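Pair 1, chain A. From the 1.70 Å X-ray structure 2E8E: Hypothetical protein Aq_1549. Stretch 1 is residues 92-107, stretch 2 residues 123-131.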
# COMPACT_ATOMS: atom_id res chain seq x y z
N LYS A 92 -21.86 -20.54 3.21
CA LYS A 92 -23.22 -20.48 2.68
C LYS A 92 -23.38 -19.05 2.19
O LYS A 92 -24.01 -18.22 2.84
CB LYS A 92 -24.24 -20.78 3.78
CG LYS A 92 -24.15 -22.19 4.37
CD LYS A 92 -25.16 -22.36 5.49
CE LYS A 92 -25.03 -23.71 6.19
NZ LYS A 92 -25.42 -24.85 5.32
N VAL A 93 -22.76 -18.77 1.05
CA VAL A 93 -22.79 -17.44 0.46
C VAL A 93 -23.38 -17.48 -0.94
O VAL A 93 -22.95 -18.27 -1.78
CB VAL A 93 -21.36 -16.85 0.37
CG1 VAL A 93 -21.41 -15.40 -0.10
CG2 VAL A 93 -20.66 -16.96 1.72
N GLU A 94 -24.36 -16.63 -1.19
CA GLU A 94 -25.00 -16.58 -2.50
C GLU A 94 -24.17 -15.69 -3.41
O GLU A 94 -23.70 -14.63 -3.01
CB GLU A 94 -26.42 -16.02 -2.36
CG GLU A 94 -27.28 -16.85 -1.42
CD GLU A 94 -28.57 -16.16 -1.05
OE1 GLU A 94 -29.43 -15.99 -1.94
OE2 GLU A 94 -28.72 -15.79 0.13
N GLU A 95 -23.98 -16.15 -4.65
CA GLU A 95 -23.19 -15.41 -5.62
C GLU A 95 -23.68 -13.96 -5.75
O GLU A 95 -22.87 -13.05 -5.94
CB GLU A 95 -23.24 -16.13 -6.97
CG GLU A 95 -22.25 -15.63 -8.01
CD GLU A 95 -22.85 -14.60 -8.94
OE1 GLU A 95 -23.95 -14.86 -9.48
OE2 GLU A 95 -22.22 -13.54 -9.15
N LYS A 96 -24.99 -13.76 -5.64
CA LYS A 96 -25.57 -12.42 -5.75
C LYS A 96 -25.10 -11.50 -4.62
O LYS A 96 -24.88 -10.30 -4.83
CB LYS A 96 -27.09 -12.49 -5.72
CG LYS A 96 -27.67 -12.99 -4.41
CD LYS A 96 -29.18 -12.86 -4.36
CE LYS A 96 -29.73 -13.39 -3.06
NZ LYS A 96 -29.05 -12.80 -1.87
N ALA A 97 -24.96 -12.07 -3.42
CA ALA A 97 -24.52 -11.29 -2.27
C ALA A 97 -23.05 -10.93 -2.43
O ALA A 97 -22.65 -9.80 -2.13
CB ALA A 97 -24.72 -12.09 -0.98
N LEU A 98 -22.24 -11.88 -2.90
CA LEU A 98 -20.82 -11.61 -3.09
C LEU A 98 -20.64 -10.56 -4.17
O LEU A 98 -19.82 -9.65 -4.03
CB LEU A 98 -20.06 -12.89 -3.48
CG LEU A 98 -18.56 -12.68 -3.74
CD1 LEU A 98 -17.90 -12.11 -2.49
CD2 LEU A 98 -17.91 -13.99 -4.14
N GLU A 99 -21.41 -10.67 -5.26
CA GLU A 99 -21.31 -9.69 -6.33
C GLU A 99 -21.63 -8.28 -5.82
O GLU A 99 -20.92 -7.33 -6.15
CB GLU A 99 -22.27 -10.05 -7.48
CG GLU A 99 -22.43 -8.94 -8.51
CD GLU A 99 -23.18 -9.39 -9.75
OE1 GLU A 99 -24.07 -10.26 -9.63
OE2 GLU A 99 -22.90 -8.85 -10.84
N GLN A 100 -22.68 -8.15 -5.02
CA GLN A 100 -23.05 -6.85 -4.47
C GLN A 100 -21.97 -6.30 -3.56
O GLN A 100 -21.68 -5.10 -3.57
CB GLN A 100 -24.36 -6.95 -3.68
CG GLN A 100 -25.60 -7.18 -4.53
CD GLN A 100 -26.86 -7.20 -3.69
OE1 GLN A 100 -27.18 -6.22 -3.02
NE2 GLN A 100 -27.58 -8.31 -3.72
N ALA A 101 -21.37 -7.17 -2.75
CA ALA A 101 -20.32 -6.76 -1.83
C ALA A 101 -19.09 -6.29 -2.60
O ALA A 101 -18.48 -5.28 -2.25
CB ALA A 101 -19.95 -7.92 -0.91
N VAL A 102 -18.73 -7.03 -3.65
CA VAL A 102 -17.57 -6.68 -4.46
C VAL A 102 -17.78 -5.37 -5.22
O VAL A 102 -16.88 -4.54 -5.30
CB VAL A 102 -17.23 -7.81 -5.45
CG1 VAL A 102 -16.16 -7.35 -6.43
CG2 VAL A 102 -16.74 -9.03 -4.68
N LYS A 103 -18.98 -5.18 -5.78
CA LYS A 103 -19.25 -3.95 -6.51
C LYS A 103 -19.31 -2.73 -5.60
O LYS A 103 -18.76 -1.68 -5.94
CB LYS A 103 -20.55 -4.08 -7.31
CG LYS A 103 -20.43 -5.08 -8.45
CD LYS A 103 -21.66 -5.07 -9.34
CE LYS A 103 -21.52 -6.07 -10.47
NZ LYS A 103 -20.26 -5.84 -11.24
N LEU A 104 -19.96 -2.86 -4.45
CA LEU A 104 -20.05 -1.74 -3.52
C LEU A 104 -18.65 -1.35 -3.04
O LEU A 104 -18.35 -0.17 -2.89
CB LEU A 104 -20.92 -2.10 -2.32
CG LEU A 104 -22.43 -2.04 -2.59
CD1 LEU A 104 -23.18 -2.54 -1.36
CD2 LEU A 104 -22.82 -0.60 -2.92
N SER A 105 -17.81 -2.35 -2.80
CA SER A 105 -16.46 -2.08 -2.34
C SER A 105 -15.63 -1.39 -3.42
O SER A 105 -15.11 -0.29 -3.20
CB SER A 105 -15.77 -3.38 -1.93
OG SER A 105 -14.42 -3.14 -1.54
N THR A 106 -15.52 -2.02 -4.58
CA THR A 106 -14.73 -1.47 -5.67
C THR A 106 -15.25 -0.17 -6.28
O THR A 106 -14.48 0.61 -6.83
CB THR A 106 -14.55 -2.50 -6.81
OG1 THR A 106 -15.84 -2.88 -7.32
CG2 THR A 106 -13.83 -3.74 -6.29
N GLU A 107 -16.55 0.07 -6.18
CA GLU A 107 -17.12 1.28 -6.76
C GLU A 107 -17.45 2.40 -5.79
O GLU A 107 -17.69 3.53 -6.21
CB GLU A 107 -18.37 0.91 -7.58
CG GLU A 107 -18.05 0.09 -8.82
CD GLU A 107 -19.29 -0.38 -9.56
OE1 GLU A 107 -20.14 0.46 -9.90
OE2 GLU A 107 -19.40 -1.60 -9.80
N LYS A 123 -9.19 -5.52 -13.39
CA LYS A 123 -9.96 -6.68 -13.81
C LYS A 123 -10.43 -7.41 -12.56
O LYS A 123 -9.63 -8.02 -11.84
CB LYS A 123 -9.11 -7.60 -14.70
CG LYS A 123 -8.57 -6.89 -15.94
CD LYS A 123 -8.19 -7.85 -17.06
CE LYS A 123 -7.06 -8.79 -16.66
NZ LYS A 123 -6.66 -9.64 -17.82
N ILE A 124 -11.73 -7.32 -12.29
CA ILE A 124 -12.32 -7.92 -11.10
C ILE A 124 -13.18 -9.14 -11.40
O ILE A 124 -13.95 -9.15 -12.36
CB ILE A 124 -13.17 -6.88 -10.36
CG1 ILE A 124 -12.29 -5.68 -9.99
CG2 ILE A 124 -13.81 -7.49 -9.13
CD1 ILE A 124 -13.06 -4.51 -9.44
N SER A 125 -13.04 -10.17 -10.57
CA SER A 125 -13.82 -11.39 -10.71
C SER A 125 -14.11 -11.95 -9.33
O SER A 125 -13.45 -11.60 -8.36
CB SER A 125 -13.05 -12.43 -11.54
OG SER A 125 -11.87 -12.83 -10.88
N TRP A 126 -15.09 -12.84 -9.24
CA TRP A 126 -15.43 -13.42 -7.96
C TRP A 126 -16.13 -14.75 -8.15
O TRP A 126 -16.59 -15.07 -9.25
CB TRP A 126 -16.34 -12.47 -7.18
CG TRP A 126 -17.62 -12.16 -7.89
CD1 TRP A 126 -18.77 -12.91 -7.88
CD2 TRP A 126 -17.87 -11.06 -8.77
NE1 TRP A 126 -19.71 -12.34 -8.70
CE2 TRP A 126 -19.18 -11.21 -9.27
CE3 TRP A 126 -17.10 -9.97 -9.20
CZ2 TRP A 126 -19.75 -10.30 -10.16
CZ3 TRP A 126 -17.66 -9.07 -10.10
CH2 TRP A 126 -18.98 -9.24 -10.57
N GLU A 127 -16.19 -15.53 -7.08
CA GLU A 127 -16.84 -16.82 -7.14
C GLU A 127 -17.13 -17.30 -5.73
O GLU A 127 -16.45 -16.92 -4.77
CB GLU A 127 -15.95 -17.84 -7.86
CG GLU A 127 -14.70 -18.24 -7.11
CD GLU A 127 -13.91 -19.32 -7.83
OE1 GLU A 127 -13.42 -19.04 -8.95
OE2 GLU A 127 -13.78 -20.43 -7.29
N VAL A 128 -18.15 -18.14 -5.61
CA VAL A 128 -18.52 -18.68 -4.32
C VAL A 128 -18.27 -20.17 -4.29
O VAL A 128 -18.43 -20.86 -5.30
CB VAL A 128 -20.01 -18.42 -4.00
CG1 VAL A 128 -20.40 -19.18 -2.75
CG2 VAL A 128 -20.26 -16.94 -3.83
N LYS A 129 -17.84 -20.65 -3.13
CA LYS A 129 -17.61 -22.06 -2.92
C LYS A 129 -18.58 -22.37 -1.79
O LYS A 129 -18.33 -22.02 -0.64
CB LYS A 129 -16.17 -22.33 -2.49
CG LYS A 129 -15.21 -22.53 -3.65
CD LYS A 129 -15.54 -23.81 -4.41
CE LYS A 129 -14.58 -24.04 -5.57
NZ LYS A 129 -14.88 -25.32 -6.28
N TRP A 130 -19.70 -23.00 -2.13
CA TRP A 130 -20.70 -23.32 -1.14
C TRP A 130 -20.21 -24.43 -0.23
O TRP A 130 -20.00 -25.57 -0.66
CB TRP A 130 -22.01 -23.73 -1.81
CG TRP A 130 -23.13 -23.80 -0.85
CD1 TRP A 130 -23.46 -24.86 -0.04
CD2 TRP A 130 -24.05 -22.76 -0.53
NE1 TRP A 130 -24.53 -24.53 0.76
CE2 TRP A 130 -24.91 -23.25 0.48
CE3 TRP A 130 -24.24 -21.45 -1.00
CZ2 TRP A 130 -25.95 -22.48 1.03
CZ3 TRP A 130 -25.27 -20.68 -0.46
CH2 TRP A 130 -26.11 -21.20 0.55
N GLU A 131 -20.05 -24.10 1.05
CA GLU A 131 -19.57 -25.06 2.03
C GLU A 131 -20.26 -24.94 3.37
O GLU A 131 -20.67 -23.86 3.78
CB GLU A 131 -18.06 -24.88 2.24
CG GLU A 131 -17.21 -25.27 1.06
CD GLU A 131 -15.76 -25.47 1.43
OE1 GLU A 131 -15.50 -25.85 2.59
OE2 GLU A 131 -14.89 -25.27 0.56

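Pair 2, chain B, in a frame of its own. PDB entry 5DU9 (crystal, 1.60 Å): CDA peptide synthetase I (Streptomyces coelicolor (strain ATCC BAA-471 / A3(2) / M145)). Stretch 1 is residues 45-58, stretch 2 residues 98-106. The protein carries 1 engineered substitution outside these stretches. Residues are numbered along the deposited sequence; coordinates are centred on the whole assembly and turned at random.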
# COMPACT_ATOMS: atom_id res chain seq x y z
N ASP B 45 -20.86 17.69 -4.39
CA ASP B 45 -20.98 19.03 -3.82
C ASP B 45 -19.79 19.28 -2.90
O ASP B 45 -19.67 18.65 -1.85
CB ASP B 45 -22.30 19.16 -3.05
CG ASP B 45 -22.58 20.58 -2.58
OD1 ASP B 45 -21.67 21.22 -2.02
OD2 ASP B 45 -23.72 21.05 -2.78
N HIS B 46 -18.91 20.19 -3.30
CA HIS B 46 -17.68 20.43 -2.54
C HIS B 46 -17.95 20.96 -1.14
O HIS B 46 -17.26 20.59 -0.18
CB HIS B 46 -16.76 21.41 -3.28
CG HIS B 46 -15.60 21.86 -2.46
ND1 HIS B 46 -15.45 23.17 -2.04
CD2 HIS B 46 -14.54 21.19 -1.96
CE1 HIS B 46 -14.35 23.28 -1.32
NE2 HIS B 46 -13.77 22.09 -1.26
N ALA B 47 -18.94 21.84 -1.02
CA ALA B 47 -19.29 22.40 0.27
C ALA B 47 -19.72 21.30 1.24
O ALA B 47 -19.31 21.29 2.40
CB ALA B 47 -20.40 23.43 0.12
N VAL B 48 -20.53 20.37 0.75
CA VAL B 48 -21.01 19.27 1.57
C VAL B 48 -19.89 18.28 1.87
O VAL B 48 -19.74 17.83 3.00
CB VAL B 48 -22.18 18.53 0.88
CG1 VAL B 48 -22.67 17.37 1.75
CG2 VAL B 48 -23.32 19.49 0.60
N LEU B 49 -19.09 17.95 0.85
CA LEU B 49 -17.98 17.02 1.04
C LEU B 49 -16.96 17.61 2.01
O LEU B 49 -16.32 16.89 2.76
CB LEU B 49 -17.31 16.70 -0.30
CG LEU B 49 -16.27 15.57 -0.31
CD1 LEU B 49 -16.89 14.25 0.13
CD2 LEU B 49 -15.64 15.43 -1.69
N SER B 50 -16.82 18.94 1.99
CA SER B 50 -15.92 19.61 2.91
C SER B 50 -16.40 19.42 4.35
O SER B 50 -15.61 19.16 5.26
CB SER B 50 -15.83 21.10 2.57
OG SER B 50 -15.00 21.79 3.50
N ARG B 51 -17.71 19.53 4.56
CA ARG B 51 -18.30 19.27 5.87
C ARG B 51 -18.11 17.80 6.25
O ARG B 51 -17.78 17.48 7.39
CB ARG B 51 -19.79 19.63 5.88
N ALA B 52 -18.30 16.92 5.27
CA ALA B 52 -18.15 15.48 5.49
C ALA B 52 -16.72 15.12 5.87
O ALA B 52 -16.49 14.24 6.70
CB ALA B 52 -18.57 14.71 4.25
N LEU B 53 -15.75 15.80 5.26
CA LEU B 53 -14.35 15.55 5.59
C LEU B 53 -14.08 15.92 7.04
O LEU B 53 -13.39 15.20 7.76
CB LEU B 53 -13.42 16.35 4.67
CG LEU B 53 -11.92 16.15 4.97
CD1 LEU B 53 -11.52 14.69 4.84
CD2 LEU B 53 -11.05 17.02 4.07
N ARG B 54 -14.64 17.04 7.48
CA ARG B 54 -14.42 17.51 8.84
C ARG B 54 -14.95 16.50 9.85
O ARG B 54 -14.27 16.17 10.82
CB ARG B 54 -15.08 18.88 9.05
CG ARG B 54 -14.65 19.55 10.34
CD ARG B 54 -15.02 21.02 10.37
NE ARG B 54 -14.65 21.65 11.64
CZ ARG B 54 -13.46 22.16 11.92
NH1 ARG B 54 -12.49 22.15 11.02
NH2 ARG B 54 -13.24 22.70 13.11
N LEU B 55 -16.15 15.99 9.60
CA LEU B 55 -16.75 14.99 10.48
C LEU B 55 -15.95 13.69 10.45
O LEU B 55 -15.78 13.04 11.48
CB LEU B 55 -18.20 14.71 10.06
CG LEU B 55 -19.20 15.85 10.23
CD1 LEU B 55 -20.52 15.49 9.57
CD2 LEU B 55 -19.41 16.16 11.71
N THR B 56 -15.47 13.33 9.27
CA THR B 56 -14.72 12.09 9.10
C THR B 56 -13.40 12.16 9.84
O THR B 56 -13.05 11.24 10.59
CB THR B 56 -14.47 11.79 7.62
OG1 THR B 56 -15.72 11.58 6.95
CG2 THR B 56 -13.61 10.54 7.45
N VAL B 57 -12.66 13.25 9.64
CA VAL B 57 -11.38 13.42 10.31
C VAL B 57 -11.58 13.42 11.82
O VAL B 57 -10.87 12.74 12.55
CB VAL B 57 -10.67 14.72 9.85
CG1 VAL B 57 -9.46 15.02 10.72
CG2 VAL B 57 -10.25 14.60 8.40
N ALA B 58 -12.57 14.17 12.29
CA ALA B 58 -12.85 14.28 13.72
C ALA B 58 -13.04 12.91 14.37
O ALA B 58 -12.72 12.74 15.55
CB ALA B 58 -14.09 15.14 13.94
N TYR B 98 -5.17 22.39 17.49
CA TYR B 98 -6.28 21.69 16.85
C TYR B 98 -5.80 21.10 15.53
O TYR B 98 -5.01 21.72 14.82
CB TYR B 98 -7.46 22.62 16.59
CG TYR B 98 -8.25 23.04 17.81
CD1 TYR B 98 -8.91 22.10 18.59
CD2 TYR B 98 -8.37 24.38 18.15
CE1 TYR B 98 -9.64 22.49 19.70
CE2 TYR B 98 -9.10 24.77 19.25
CZ TYR B 98 -9.74 23.82 20.03
OH TYR B 98 -10.47 24.21 21.13
N THR B 99 -6.27 19.90 15.20
CA THR B 99 -6.02 19.36 13.87
C THR B 99 -6.76 20.22 12.86
O THR B 99 -7.98 20.38 12.95
CB THR B 99 -6.49 17.90 13.75
OG1 THR B 99 -5.65 17.07 14.56
CG2 THR B 99 -6.42 17.42 12.30
N PRO B 100 -6.03 20.79 11.89
CA PRO B 100 -6.72 21.53 10.83
C PRO B 100 -7.36 20.58 9.83
O PRO B 100 -6.84 19.48 9.61
CB PRO B 100 -5.61 22.35 10.18
CG PRO B 100 -4.39 21.54 10.39
CD PRO B 100 -4.57 20.84 11.71
N VAL B 101 -8.48 20.99 9.24
CA VAL B 101 -9.12 20.20 8.20
C VAL B 101 -9.43 21.09 7.01
O VAL B 101 -10.09 22.12 7.13
CB VAL B 101 -10.42 19.55 8.69
CG1 VAL B 101 -10.95 18.60 7.62
CG2 VAL B 101 -10.17 18.80 10.00
N LEU B 102 -8.93 20.67 5.85
CA LEU B 102 -9.09 21.42 4.62
C LEU B 102 -9.31 20.49 3.44
O LEU B 102 -8.50 19.59 3.19
CB LEU B 102 -7.85 22.29 4.36
CG LEU B 102 -7.80 23.03 3.02
CD1 LEU B 102 -8.88 24.10 2.95
CD2 LEU B 102 -6.42 23.62 2.80
N LEU B 103 -10.42 20.69 2.74
CA LEU B 103 -10.65 20.04 1.46
C LEU B 103 -10.53 21.08 0.36
O LEU B 103 -11.39 21.95 0.21
CB LEU B 103 -12.02 19.37 1.41
CG LEU B 103 -12.36 18.72 0.06
CD1 LEU B 103 -11.39 17.59 -0.26
CD2 LEU B 103 -13.79 18.22 0.05
N ARG B 104 -9.45 20.99 -0.41
CA ARG B 104 -9.26 21.90 -1.53
C ARG B 104 -10.22 21.53 -2.65
O ARG B 104 -10.53 20.35 -2.85
CB ARG B 104 -7.82 21.85 -2.04
CG ARG B 104 -6.77 22.25 -1.02
CD ARG B 104 -5.40 22.29 -1.68
NE ARG B 104 -4.31 22.49 -0.72
CZ ARG B 104 -3.84 23.68 -0.35
NH1 ARG B 104 -4.35 24.80 -0.85
NH2 ARG B 104 -2.84 23.75 0.52
N HIS B 105 -10.70 22.54 -3.36
CA HIS B 105 -11.42 22.32 -4.61
C HIS B 105 -10.65 22.93 -5.76
O HIS B 105 -10.49 24.15 -5.83
CB HIS B 105 -12.83 22.90 -4.58
CG HIS B 105 -13.61 22.62 -5.82
ND1 HIS B 105 -14.60 23.46 -6.29
CD2 HIS B 105 -13.54 21.59 -6.70
CE1 HIS B 105 -15.11 22.96 -7.40
NE2 HIS B 105 -14.49 21.83 -7.67
N ILE B 106 -10.17 22.08 -6.65
CA ILE B 106 -9.42 22.51 -7.82
C ILE B 106 -10.23 22.19 -9.06
O ILE B 106 -10.36 21.03 -9.45
CB ILE B 106 -8.04 21.83 -7.87
CG1 ILE B 106 -7.24 22.20 -6.62
CG2 ILE B 106 -7.29 22.24 -9.14
CD1 ILE B 106 -5.92 21.49 -6.48
O HOH W 1 -12.38 22.46 3.87
O HOH W 2 -12.91 20.60 5.76
O HOH W 3 -9.79 22.18 13.03

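In both pairs a helix lies across an extended segment that runs nearly antiparallel to it. The N-to-C directions of helix and strand meet at 146° in pair 1 and 156° in pair 2, with closest axial approaches of 8.1 and 8.9 Å. Superposing the N, CA and C atoms of 14 central residues gives an RMSD of 0.7 Å. The agreement is tightest in the middle of the helix and loosens toward the N-terminal end of the matched region, where the CA atoms of Glu94(A) and Leu49(B) lie 2.0 Å apart.

The best conserved packing element is a leucine followed by a valine one helical turn later. Leu98(A) matches Leu53(B), and Val102(A) matches Val57(B), with side-chain centres 1.0 and 1.1 Å apart. All four CA-to-CB bonds point toward the other segment, and the leucines share the t,p rotamer. Each leucine spans two alternate residues of the opposing segment: Leu98(A) CD2 lies 3.7 Å from Trp126(A) CB and 3.8 Å from Val128(A) CG2, whereas Leu53(B) CG lies 3.7 Å from Val101(B) CG1 and Leu53(B) CD2 3.7 Å from Leu103(B) CB.

The main difference is at Trp126(A), matched by Val101(B). The other stretch covers 132 Å² of Trp126(A), against 100 Å² of Val101(B), and Glu99(A) CA sits over the indole face, 4.1 Å from the centroid of the five-membered ring of Trp126(A). Trp126(A) NE1 donates to Glu95(A) OE2 at 2.8 Å, with a nearly linear angle of 173°, so a polar group at the ring edge is satisfied directly by the helix. Val101(B) offers no such donor; Val101(B) CG1 packs 3.8 Å from Arg54(B) CA, at the position of Glu99(A).

Ser50(B), the counterpart of Glu95(A), has a shorter side chain and reaches the opposing backbone through water. Water 1 lies 2.7 Å from Ser50(B) OG and accepts from Leu103(B) N at 2.9 Å. Two residues beyond Val101(B), on the same side of the segment, Leu103(B) matches Val128(A) and is buried by 116 Å², against 77 Å² for the valine; Leu103(B) CD2 reaches Leu49(B) CG at 3.6 Å.

Trp130(A) and His105(B) are matched positions, with CA atoms 1.1 Å apart, and both rings offer a face to the other stretch. The six-membered ring of Trp130(A) receives Lys92(A) CA over its face, 3.6 Å from the centroid and 8° off the normal. In pair 2, His46(B) CB lies over a face of the His105(B) ring, His105(B) CB lies over the His46(B) ring, 3.4 Å from its centroid, and the two imidazoles form an offset stack, centroids 5.0 Å apart and planes at 26°. His46(B) NE2 also donates to Leu103(B) O at 2.8 Å, tying the helix start directly to the opposing backbone.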